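Side-chain contacts in CofB (Escherichia coli, PDB 5AX6), which serves as a homotrimeric minor pilin of the type IVb pilus CFA/III of enterotoxigenic Escherichia coli and probably takes part in pilus assembly: residues Lys201-Phe205 and Ser206-Lys210; Ser50-Pro53 and Tyr54-Thr58; Gln8-Ser11 and Asn12-Ser16; Phe86-Arg89 and Lys90-Ser94; Thr31-Gln35 and Gly36-Glu40. All coordinates share one frame; numbering follows the deposited sequence. Where two conformers were deposited one is given.

How the contacts relate
All five contacts are local and lie in the pilin domain. Contacts 2 and 3 are both partly buried: contact 3, on helix 4-25, sets leucine-valine packing toward the sheet and an amide pair toward helix 161-171, whereas contact 2 depends on backbone bonds around a cis-proline. Contacts 1, 4 and 5 are surface features with polar contacts of different kinds: paired hydroxyls, an arginine at the mouth of a disulfide-closed loop, and a hairpin with a salt bridge. Contacts 2 and 4 touch, since P53 CD lies 3.5 Å from F86 CG. Contacts 4 and 5 come within about 6 Å at their nearest atoms. Contacts 1 and 5 also meet other subunits of the trimer.

Contact 1: Lys201-Phe205 and Ser206-Lys210; sequences KPLTF and SGLSK
L208 sends its two methyls to different residues of the preceding turn. Its CD1 lies 3.7 Å from CD2 of L203, whose side chain it crosses at about a right angle, and its CD2 lies 3.8 Å from CE1 of F205. In L208 CG sits trans to the backbone N (chi1 179°), which turns the forked end back to both partners; a branched leucine suits a place with two apolar neighbours. L203 also lays CD1 3.6 Å from G207 O. The polar pairing is between T204 and S206. Each holds its hydroxyl between its own N and carbonyl carbon, at chi1 64° in T204, and OG1 of T204 hydrogen-bonds OG of S206 at 3.2 Å, either being able to donate. The backbone adds a bond from L208 N to F205 O of 3.0 Å and a weak one from G207 N to T204 O. Backbone bonds tie L203 and F205 to strand 179-185. The chemistry is thus divided: leucine and phenylalanine carbons pack where the chain enters helix 208-211, while the hydroxyl-bearing T204 and S206 lie where Q48 and S49 of the second subunit pack.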
# COMPACT_ATOMS: atom_id res chain seq x y z
N LYS A 201 23.08 -49.25 -14.49
CA LYS A 201 22.59 -48.14 -13.69
C LYS A 201 22.51 -46.88 -14.53
O LYS A 201 23.53 -46.40 -15.02
CB LYS A 201 23.51 -47.90 -12.48
CG LYS A 201 22.97 -46.87 -11.50
CD LYS A 201 24.03 -46.46 -10.48
CE LYS A 201 23.54 -45.30 -9.61
NZ LYS A 201 24.59 -44.82 -8.66
N PRO A 202 21.29 -46.33 -14.70
CA PRO A 202 21.13 -45.13 -15.53
C PRO A 202 22.06 -44.02 -15.07
O PRO A 202 22.24 -43.81 -13.88
CB PRO A 202 19.66 -44.75 -15.31
CG PRO A 202 18.99 -46.06 -15.03
CD PRO A 202 20.00 -46.84 -14.21
N LEU A 203 22.66 -43.33 -16.04
CA LEU A 203 23.72 -42.36 -15.79
C LEU A 203 23.18 -40.94 -15.67
O LEU A 203 22.67 -40.37 -16.64
CB LEU A 203 24.76 -42.43 -16.91
CG LEU A 203 25.95 -41.47 -16.84
CD1 LEU A 203 26.83 -41.76 -15.63
CD2 LEU A 203 26.77 -41.55 -18.12
N THR A 204 23.29 -40.37 -14.47
CA THR A 204 22.90 -38.97 -14.25
C THR A 204 24.09 -38.11 -14.55
O THR A 204 25.22 -38.59 -14.54
CB THR A 204 22.44 -38.72 -12.82
OG1 THR A 204 23.54 -38.94 -11.93
CG2 THR A 204 21.29 -39.64 -12.46
N PHE A 205 23.86 -36.83 -14.81
CA PHE A 205 24.98 -35.96 -15.13
C PHE A 205 26.00 -35.91 -13.99
O PHE A 205 27.19 -35.76 -14.24
CB PHE A 205 24.52 -34.54 -15.45
CG PHE A 205 25.65 -33.64 -15.82
CD1 PHE A 205 26.23 -33.73 -17.08
CD2 PHE A 205 26.15 -32.72 -14.91
CE1 PHE A 205 27.29 -32.91 -17.43
CE2 PHE A 205 27.21 -31.90 -15.26
CZ PHE A 205 27.78 -32.00 -16.52
N SER A 206 25.53 -36.03 -12.75
CA SER A 206 26.44 -35.96 -11.60
C SER A 206 27.45 -37.12 -11.65
O SER A 206 28.60 -36.96 -11.24
CB SER A 206 25.67 -35.97 -10.28
OG SER A 206 25.35 -37.28 -9.84
N GLY A 207 27.03 -38.26 -12.17
CA GLY A 207 27.92 -39.40 -12.29
C GLY A 207 28.76 -39.40 -13.56
O GLY A 207 29.54 -40.32 -13.80
N LEU A 208 28.60 -38.37 -14.38
CA LEU A 208 29.18 -38.39 -15.72
C LEU A 208 30.71 -38.26 -15.75
O LEU A 208 31.37 -38.90 -16.57
CB LEU A 208 28.57 -37.29 -16.59
CG LEU A 208 29.18 -37.27 -18.00
CD1 LEU A 208 29.10 -38.66 -18.63
CD2 LEU A 208 28.49 -36.24 -18.88
N SER A 209 31.26 -37.41 -14.88
CA SER A 209 32.70 -37.17 -14.89
C SER A 209 33.46 -38.47 -14.64
O SER A 209 34.42 -38.79 -15.35
CB SER A 209 33.08 -36.12 -13.84
OG SER A 209 33.55 -36.73 -12.65
N LYS A 210 33.01 -39.24 -13.66
CA LYS A 210 33.64 -40.51 -13.29
C LYS A 210 33.62 -41.54 -14.42
O LYS A 210 34.60 -42.27 -14.61
CB LYS A 210 32.95 -41.10 -12.06
CG LYS A 210 33.03 -40.24 -10.81
CD LYS A 210 31.66 -40.04 -10.17
CE LYS A 210 30.80 -39.07 -10.99
NZ LYS A 210 31.43 -37.72 -11.10

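Contact 2: Ser50-Pro53 and Tyr54-Thr58; sequences SGIP and YINRT. With ACT (acetate ion), chain B.
This is a tight turn in the loop between strands 37-42 and 75-76, where G51 and P53 bond back to Y54, I55 and N56. The peptide before P53 is cis, a form proline takes readily, and P53 to N56 form a type I beta turn closed by N56 N to P53 O at 3.2 Å. G51 O receives weak bonds from Y54 N and I55 N. I55 holds CG1 between its N and carbonyl carbon (chi1 57°), which sets CG2 against S50, 3.1 Å from S50 O, while N56 OD1 comes to 3.5 Å from P53 CA and its ND2 bonds F74 O. An acetate, probably from the crystallisation liquor, lies beside S50 and G51: G51 N donates to OXT at 2.8 Å in a nearly straight bond (173°), and Y54 CD2 meets the same oxygen edge-on at 3.6 Å. R57 suits its place because NH1 can serve two carbonyls, Y54 O at 2.8 Å and N56 O at 2.9 Å, both in its guanidinium plane. Its NH2 reaches L45 O and S137 O. The Y54 hydroxyl reaches F86 O, in the loop before strand 121-130, and T58 joins that strand by backbone bonds to F128 and A130.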
# COMPACT_ATOMS: atom_id res chain seq x y z
N SER A 50 -9.72 -34.55 -26.06
CA SER A 50 -8.70 -33.94 -26.90
C SER A 50 -8.00 -34.99 -27.75
O SER A 50 -8.11 -36.20 -27.48
CB SER A 50 -7.66 -33.18 -26.06
OG SER A 50 -8.21 -32.01 -25.49
N GLY A 51 -7.29 -34.54 -28.78
CA GLY A 51 -6.51 -35.43 -29.60
C GLY A 51 -5.02 -35.15 -29.47
O GLY A 51 -4.59 -34.38 -28.61
N ILE A 52 -4.25 -35.79 -30.33
CA ILE A 52 -2.81 -35.58 -30.43
C ILE A 52 -2.49 -34.11 -30.73
O ILE A 52 -3.16 -33.50 -31.55
CB ILE A 52 -2.22 -36.48 -31.54
CG1 ILE A 52 -2.39 -37.95 -31.16
CG2 ILE A 52 -0.77 -36.12 -31.84
CD1 ILE A 52 -1.89 -38.93 -32.22
N PRO A 53 -1.45 -33.54 -30.08
CA PRO A 53 -0.50 -34.09 -29.10
C PRO A 53 -0.91 -33.84 -27.65
O PRO A 53 -0.14 -34.15 -26.74
CB PRO A 53 0.77 -33.32 -29.42
CG PRO A 53 0.24 -31.92 -29.73
CD PRO A 53 -1.10 -32.16 -30.45
N TYR A 54 -2.08 -33.25 -27.43
CA TYR A 54 -2.46 -32.84 -26.09
C TYR A 54 -2.65 -34.01 -25.16
O TYR A 54 -2.37 -33.90 -23.97
CB TYR A 54 -3.75 -32.04 -26.12
CG TYR A 54 -3.66 -30.76 -26.90
CD1 TYR A 54 -2.74 -29.78 -26.55
CD2 TYR A 54 -4.51 -30.53 -27.98
CE1 TYR A 54 -2.67 -28.58 -27.25
CE2 TYR A 54 -4.44 -29.34 -28.68
CZ TYR A 54 -3.53 -28.38 -28.32
OH TYR A 54 -3.45 -27.19 -29.03
N ILE A 55 -3.15 -35.12 -25.68
CA ILE A 55 -3.42 -36.28 -24.83
C ILE A 55 -2.22 -37.22 -24.69
O ILE A 55 -2.32 -38.24 -24.00
CB ILE A 55 -4.60 -37.12 -25.34
CG1 ILE A 55 -4.34 -37.59 -26.78
CG2 ILE A 55 -5.90 -36.34 -25.24
CD1 ILE A 55 -5.44 -38.48 -27.33
N ASN A 56 -1.11 -36.89 -25.34
CA ASN A 56 0.08 -37.74 -25.26
C ASN A 56 0.64 -37.78 -23.84
O ASN A 56 0.88 -36.73 -23.24
CB ASN A 56 1.17 -37.24 -26.21
CG ASN A 56 0.81 -37.43 -27.66
OD1 ASN A 56 -0.36 -37.39 -28.04
ND2 ASN A 56 1.82 -37.66 -28.49
N ARG A 57 0.87 -38.98 -23.31
CA ARG A 57 1.54 -39.15 -22.01
C ARG A 57 2.53 -40.30 -22.05
O ARG A 57 2.28 -41.32 -22.69
CB ARG A 57 0.54 -39.44 -20.89
CG ARG A 57 -0.50 -38.35 -20.67
CD ARG A 57 0.12 -37.11 -20.08
NE ARG A 57 -0.95 -36.22 -19.69
CZ ARG A 57 -1.58 -35.40 -20.54
NH1 ARG A 57 -1.21 -35.35 -21.81
NH2 ARG A 57 -2.57 -34.64 -20.10
N THR A 58 3.62 -40.15 -21.32
CA THR A 58 4.46 -41.29 -21.01
C THR A 58 4.16 -41.71 -19.56
O THR A 58 3.51 -40.98 -18.82
CB THR A 58 5.95 -40.96 -21.20
OG1 THR A 58 6.34 -39.95 -20.26
CG2 THR A 58 6.19 -40.44 -22.63
C ACT B . -8.19 -30.89 -29.13
O ACT B . -8.69 -30.95 -27.98
OXT ACT B . -7.48 -31.86 -29.51
CH3 ACT B . -8.47 -29.69 -29.99

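Contact 3: Gln8-Ser11 and Asn12-Ser16; sequences QIVS and NALIS
Two torsions join Q8 to N12, one helical turn later: the Q8 chain bends at chi2 (61°), folding its amide along the helix, while N12 keeps CG beside its own backbone N (chi1 -72°), tipping its amide back to meet it. Q8 NE2 then donates to N12 OD1 at 3.2 Å. The acceptor lies in the plane of the Q8 amide, but the donor sits above the carbonyl plane of N12; the two amides are turned 42° apart. NE2 also bonds S165 O, and N12 packs on A169, so both residues of the pair stand beside helix 161-171; an amide suits Q8 here because one nitrogen can serve two acceptors. Beneath the pair runs ordinary helical bonding, including N12 N to Q8 O at 2.8 Å and L14 N to V10 O at 2.9 Å. On another side of the helix V10 and L14 lie alongside each other, pointing the same way, with CG1 of V10 3.6 Å from CD1 of L14. These branched hydrocarbons belong there, as L14 packs on L121 and I123 of strand 121-130. S11, small enough for a buried position, bonds R7 O and S165 OG through its hydroxyl. The segment is thus packed between helix 161-171 and strand 121-130, as befits the N-terminal helix of a type IV pilin, which lies against the sheet of the globular domain.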
# COMPACT_ATOMS: atom_id res chain seq x y z
N GLN A 8 25.86 -19.78 -24.10
CA GLN A 8 24.91 -19.13 -23.21
C GLN A 8 23.68 -18.67 -23.98
O GLN A 8 22.56 -18.70 -23.46
CB GLN A 8 25.54 -17.95 -22.48
CG GLN A 8 24.68 -17.47 -21.32
CD GLN A 8 24.47 -18.55 -20.27
OE1 GLN A 8 25.43 -19.04 -19.66
NE2 GLN A 8 23.22 -18.94 -20.05
N ILE A 9 23.88 -18.23 -25.22
CA ILE A 9 22.76 -17.73 -26.00
C ILE A 9 21.83 -18.88 -26.39
O ILE A 9 20.61 -18.75 -26.32
CB ILE A 9 23.24 -16.97 -27.25
CG1 ILE A 9 23.83 -15.62 -26.83
CG2 ILE A 9 22.09 -16.76 -28.23
CD1 ILE A 9 24.53 -14.88 -27.96
N VAL A 10 22.42 -20.00 -26.81
CA VAL A 10 21.65 -21.21 -27.08
C VAL A 10 20.89 -21.65 -25.83
O VAL A 10 19.69 -21.94 -25.88
CB VAL A 10 22.56 -22.35 -27.55
CG1 VAL A 10 21.79 -23.67 -27.61
CG2 VAL A 10 23.18 -22.02 -28.90
N SER A 11 21.60 -21.69 -24.70
CA SER A 11 21.00 -22.12 -23.44
C SER A 11 19.85 -21.21 -23.00
O SER A 11 18.84 -21.69 -22.50
CB SER A 11 22.06 -22.20 -22.34
OG SER A 11 23.00 -23.22 -22.64
N ASN A 12 20.01 -19.90 -23.17
CA ASN A 12 18.92 -18.99 -22.84
C ASN A 12 17.67 -19.26 -23.68
O ASN A 12 16.55 -19.18 -23.17
CB ASN A 12 19.34 -17.53 -23.03
CG ASN A 12 20.31 -17.05 -21.97
OD1 ASN A 12 20.44 -17.66 -20.90
ND2 ASN A 12 20.99 -15.94 -22.24
N ALA A 13 17.86 -19.57 -24.95
CA ALA A 13 16.73 -19.84 -25.83
C ALA A 13 16.08 -21.19 -25.48
O ALA A 13 14.85 -21.32 -25.46
CB ALA A 13 17.17 -19.82 -27.28
N LEU A 14 16.91 -22.19 -25.21
CA LEU A 14 16.42 -23.49 -24.78
C LEU A 14 15.58 -23.38 -23.50
O LEU A 14 14.48 -23.93 -23.41
CB LEU A 14 17.58 -24.46 -24.58
CG LEU A 14 18.20 -25.00 -25.87
CD1 LEU A 14 19.53 -25.70 -25.59
CD2 LEU A 14 17.23 -25.95 -26.59
N ILE A 15 16.11 -22.67 -22.51
CA ILE A 15 15.39 -22.48 -21.26
C ILE A 15 14.08 -21.70 -21.45
O ILE A 15 13.09 -21.97 -20.78
CB ILE A 15 16.25 -21.75 -20.22
CG1 ILE A 15 17.33 -22.68 -19.68
CG2 ILE A 15 15.40 -21.18 -19.10
CD1 ILE A 15 16.91 -24.13 -19.61
N SER A 16 14.08 -20.74 -22.36
CA SER A 16 12.85 -19.99 -22.62
C SER A 16 11.76 -20.90 -23.17
O SER A 16 10.60 -20.79 -22.76
CB SER A 16 13.08 -18.84 -23.59
OG SER A 16 11.89 -18.08 -23.71

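Contact 4: Phe86-Arg89 and Lys90-Ser94; sequences FFTR and KYCIS
R89 carries the strongest polar interactions at the turn that leads into the loop closed by the C92-C110 disulfide. Its NH1 forms a salt bridge with E102 and its NE another with D106, which would be expected to hold the guanidinium's position. A bend at chi3 (-59°) folds the group back over the turn, where NH1 also makes a weak bond of 3.3 Å to Y91 O. NH2 donates 2.8 Å to a water in the plane of the guanidinium, and that water passes a weak bond on to C92 O. Arginine suits the place because its several N-H groups can serve acids, a carbonyl and a water at once. The backbone closes the turn with C92 N to R89 O, a bond of 3.1 Å at 159°. E102 further accepts from Y91 N, so the two oxygens of one acid hold R89 and the amide of Y91, and K90 NZ spans to T97 O and G99 O. Packing around the sulfur is close: C92 SG lies 3.3 Å from R89 O and 3.9 Å from CB of T88, whose hydroxyl bonds R84 O. The cysteine, with its sulfur turned back to R89 and T88, is bonded to C110. K90 lays CG over one face of the Y91 ring, 4.0 Å above its plane, over its centre.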
# COMPACT_ATOMS: atom_id res chain seq x y z
N PHE A 86 0.39 -26.54 -31.98
CA PHE A 86 -0.58 -26.82 -30.91
C PHE A 86 -0.24 -26.12 -29.59
O PHE A 86 -1.07 -26.06 -28.68
CB PHE A 86 -0.68 -28.33 -30.71
CG PHE A 86 -1.09 -29.04 -31.96
CD1 PHE A 86 -2.42 -29.07 -32.34
CD2 PHE A 86 -0.14 -29.62 -32.81
CE1 PHE A 86 -2.82 -29.70 -33.51
CE2 PHE A 86 -0.54 -30.26 -33.98
CZ PHE A 86 -1.87 -30.29 -34.33
N PHE A 87 0.97 -25.58 -29.48
CA PHE A 87 1.39 -24.88 -28.28
C PHE A 87 1.62 -23.40 -28.53
O PHE A 87 2.20 -22.70 -27.70
CB PHE A 87 2.66 -25.52 -27.72
CG PHE A 87 2.44 -26.93 -27.29
CD1 PHE A 87 1.92 -27.20 -26.04
CD2 PHE A 87 2.72 -27.98 -28.16
CE1 PHE A 87 1.69 -28.51 -25.64
CE2 PHE A 87 2.50 -29.29 -27.78
CZ PHE A 87 1.98 -29.56 -26.51
N THR A 88 1.16 -22.93 -29.69
CA THR A 88 1.25 -21.51 -30.01
C THR A 88 -0.11 -20.99 -30.48
O THR A 88 -0.98 -21.77 -30.82
CB THR A 88 2.33 -21.23 -31.07
OG1 THR A 88 2.13 -22.08 -32.20
CG2 THR A 88 3.71 -21.48 -30.48
N ARG A 89 -0.29 -19.67 -30.48
CA ARG A 89 -1.60 -19.11 -30.81
C ARG A 89 -2.07 -19.49 -32.21
O ARG A 89 -1.28 -19.52 -33.16
CB ARG A 89 -1.58 -17.59 -30.70
CG ARG A 89 -1.36 -17.06 -29.29
CD ARG A 89 -1.39 -15.53 -29.28
NE ARG A 89 -0.35 -14.96 -30.14
CZ ARG A 89 -0.59 -14.37 -31.32
NH1 ARG A 89 -1.82 -14.27 -31.78
NH2 ARG A 89 0.43 -13.88 -32.04
N LYS A 90 -3.36 -19.76 -32.33
CA LYS A 90 -3.98 -19.99 -33.64
C LYS A 90 -3.66 -18.83 -34.60
O LYS A 90 -3.37 -19.06 -35.77
CB LYS A 90 -5.48 -20.15 -33.49
CG LYS A 90 -6.25 -20.28 -34.80
CD LYS A 90 -7.74 -20.49 -34.54
CE LYS A 90 -8.52 -20.79 -35.81
NZ LYS A 90 -8.18 -22.13 -36.39
N TYR A 91 -3.70 -17.60 -34.10
CA TYR A 91 -3.50 -16.45 -34.98
C TYR A 91 -2.08 -15.92 -34.93
O TYR A 91 -1.84 -14.73 -35.08
CB TYR A 91 -4.52 -15.35 -34.64
CG TYR A 91 -5.89 -15.83 -35.03
CD1 TYR A 91 -6.23 -15.98 -36.37
CD2 TYR A 91 -6.82 -16.21 -34.07
CE1 TYR A 91 -7.48 -16.46 -36.75
CE2 TYR A 91 -8.08 -16.69 -34.44
CZ TYR A 91 -8.39 -16.80 -35.78
OH TYR A 91 -9.62 -17.28 -36.16
N CYS A 92 -1.14 -16.84 -34.72
CA CYS A 92 0.26 -16.58 -35.03
C CYS A 92 0.41 -16.10 -36.48
O CYS A 92 1.35 -15.39 -36.82
CB CYS A 92 1.11 -17.83 -34.81
SG CYS A 92 1.66 -18.00 -33.08
N ILE A 93 -0.52 -16.54 -37.34
CA ILE A 93 -0.67 -15.94 -38.68
C ILE A 93 -2.08 -15.39 -38.80
O ILE A 93 -2.98 -15.83 -38.10
CB ILE A 93 -0.37 -16.95 -39.82
CG1 ILE A 93 -1.28 -18.18 -39.73
CG2 ILE A 93 1.11 -17.32 -39.82
CD1 ILE A 93 -0.94 -19.30 -40.74
N SER A 94 -2.27 -14.41 -39.68
CA SER A 94 -3.51 -13.66 -39.75
C SER A 94 -4.71 -14.56 -40.06
O SER A 94 -5.79 -14.41 -39.48
CB SER A 94 -3.39 -12.54 -40.80
OG SER A 94 -4.63 -11.89 -40.96
O HOH W 1 0.94 -12.90 -34.66

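Contact 5: Thr31-Gln35 and Gly36-Glu40; sequences TVIEQ and GIEKE
T31 lies across the side chain of E40 and donates its hydroxyl to it, OG1 to OE2 at 2.6 Å, on the syn lone pair of the carboxylate. Its methyl CG2 meets CB of E38 at 3.8 Å, so a beta-branched residue supplies both a donor and a hydrocarbon patch. R240 of the third subunit completes this side: it bonds T31 OG1 through NH1 and makes a salt bridge to E40 OE1 through NH2. On the same face I33 lays CD1 3.6 Å from CG of E38, covering the aliphatic part of that acid. V32, E34, I37 and K39 point to the other face. There K39, fully extended with CG trans to its backbone N (chi1 174°), runs to E34, and NZ forms a salt bridge with OE1 at 2.9 Å, met on the syn side 17° out of the carboxylate plane. I37 CG1 lies 3.4 Å from E34 O. The strands are joined by V32 N to K39 O at 2.9 Å and K39 N to V32 O at 2.8 Å, and beyond them E34 and I37 exchange two more backbone bonds. The loop residues Q35 and G36 both have positive phi, which glycine accepts readily, and this fits a type I' turn. It is the tight two-residue beta hairpin of strands 29-34 and 37-42, with backbone bonds from T31 and I33 to S104 and E102 fixing it to the disulfide loop, and one face turned to another subunit of the trimer.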
# COMPACT_ATOMS: atom_id res chain seq x y z
N THR A 31 -6.69 -19.02 -20.23
CA THR A 31 -7.43 -17.93 -20.85
C THR A 31 -7.22 -17.95 -22.37
O THR A 31 -6.09 -17.90 -22.84
CB THR A 31 -6.99 -16.55 -20.29
OG1 THR A 31 -7.12 -16.54 -18.86
CG2 THR A 31 -7.87 -15.44 -20.87
N VAL A 32 -8.31 -18.05 -23.11
CA VAL A 32 -8.25 -17.98 -24.57
C VAL A 32 -9.15 -16.87 -25.07
O VAL A 32 -9.95 -16.32 -24.30
CB VAL A 32 -8.68 -19.30 -25.22
CG1 VAL A 32 -7.70 -20.42 -24.85
CG2 VAL A 32 -10.10 -19.67 -24.81
N ILE A 33 -9.02 -16.52 -26.34
CA ILE A 33 -9.90 -15.55 -26.97
C ILE A 33 -10.88 -16.30 -27.86
O ILE A 33 -10.47 -17.08 -28.72
CB ILE A 33 -9.13 -14.52 -27.83
CG1 ILE A 33 -7.90 -13.99 -27.08
CG2 ILE A 33 -10.06 -13.41 -28.30
CD1 ILE A 33 -8.24 -13.24 -25.82
N GLU A 34 -12.18 -16.09 -27.63
CA GLU A 34 -13.23 -16.65 -28.47
C GLU A 34 -14.27 -15.55 -28.71
O GLU A 34 -14.67 -14.86 -27.78
CB GLU A 34 -13.89 -17.87 -27.81
CG GLU A 34 -12.99 -19.10 -27.65
CD GLU A 34 -13.67 -20.24 -26.90
OE1 GLU A 34 -14.85 -20.08 -26.51
OE2 GLU A 34 -13.03 -21.29 -26.70
N GLN A 35 -14.68 -15.37 -29.96
CA GLN A 35 -15.62 -14.31 -30.31
C GLN A 35 -15.11 -12.95 -29.84
O GLN A 35 -15.89 -12.10 -29.39
CB GLN A 35 -17.00 -14.60 -29.71
CG GLN A 35 -17.69 -15.81 -30.34
CD GLN A 35 -18.45 -16.65 -29.32
OE1 GLN A 35 -18.13 -17.82 -29.11
NE2 GLN A 35 -19.45 -16.06 -28.69
N GLY A 36 -13.80 -12.75 -29.91
CA GLY A 36 -13.19 -11.49 -29.55
C GLY A 36 -13.00 -11.18 -28.08
O GLY A 36 -12.45 -10.14 -27.74
N ILE A 37 -13.45 -12.07 -27.19
CA ILE A 37 -13.31 -11.81 -25.75
C ILE A 37 -12.62 -12.94 -24.99
O ILE A 37 -12.65 -14.10 -25.41
CB ILE A 37 -14.69 -11.53 -25.09
CG1 ILE A 37 -15.73 -12.52 -25.61
CG2 ILE A 37 -15.13 -10.10 -25.36
CD1 ILE A 37 -15.99 -13.68 -24.68
N GLU A 38 -12.00 -12.59 -23.87
CA GLU A 38 -11.30 -13.55 -23.02
C GLU A 38 -12.28 -14.49 -22.34
O GLU A 38 -13.32 -14.08 -21.83
CB GLU A 38 -10.45 -12.83 -21.98
CG GLU A 38 -9.32 -12.01 -22.59
CD GLU A 38 -8.35 -11.47 -21.56
OE1 GLU A 38 -8.67 -11.46 -20.36
OE2 GLU A 38 -7.24 -11.05 -21.97
N LYS A 39 -11.94 -15.78 -22.35
CA LYS A 39 -12.79 -16.81 -21.78
C LYS A 39 -11.88 -17.83 -21.10
O LYS A 39 -10.78 -18.10 -21.59
CB LYS A 39 -13.64 -17.46 -22.87
CG LYS A 39 -14.45 -18.65 -22.41
CD LYS A 39 -15.08 -19.35 -23.61
CE LYS A 39 -15.94 -20.54 -23.19
NZ LYS A 39 -16.41 -21.31 -24.38
N GLU A 40 -12.31 -18.36 -19.96
CA GLU A 40 -11.57 -19.43 -19.31
C GLU A 40 -12.05 -20.77 -19.81
O GLU A 40 -13.26 -21.03 -19.83
CB GLU A 40 -11.72 -19.38 -17.78
CG GLU A 40 -11.35 -18.07 -17.15
CD GLU A 40 -9.91 -17.71 -17.37
OE1 GLU A 40 -9.03 -18.41 -16.83
OE2 GLU A 40 -9.65 -16.72 -18.10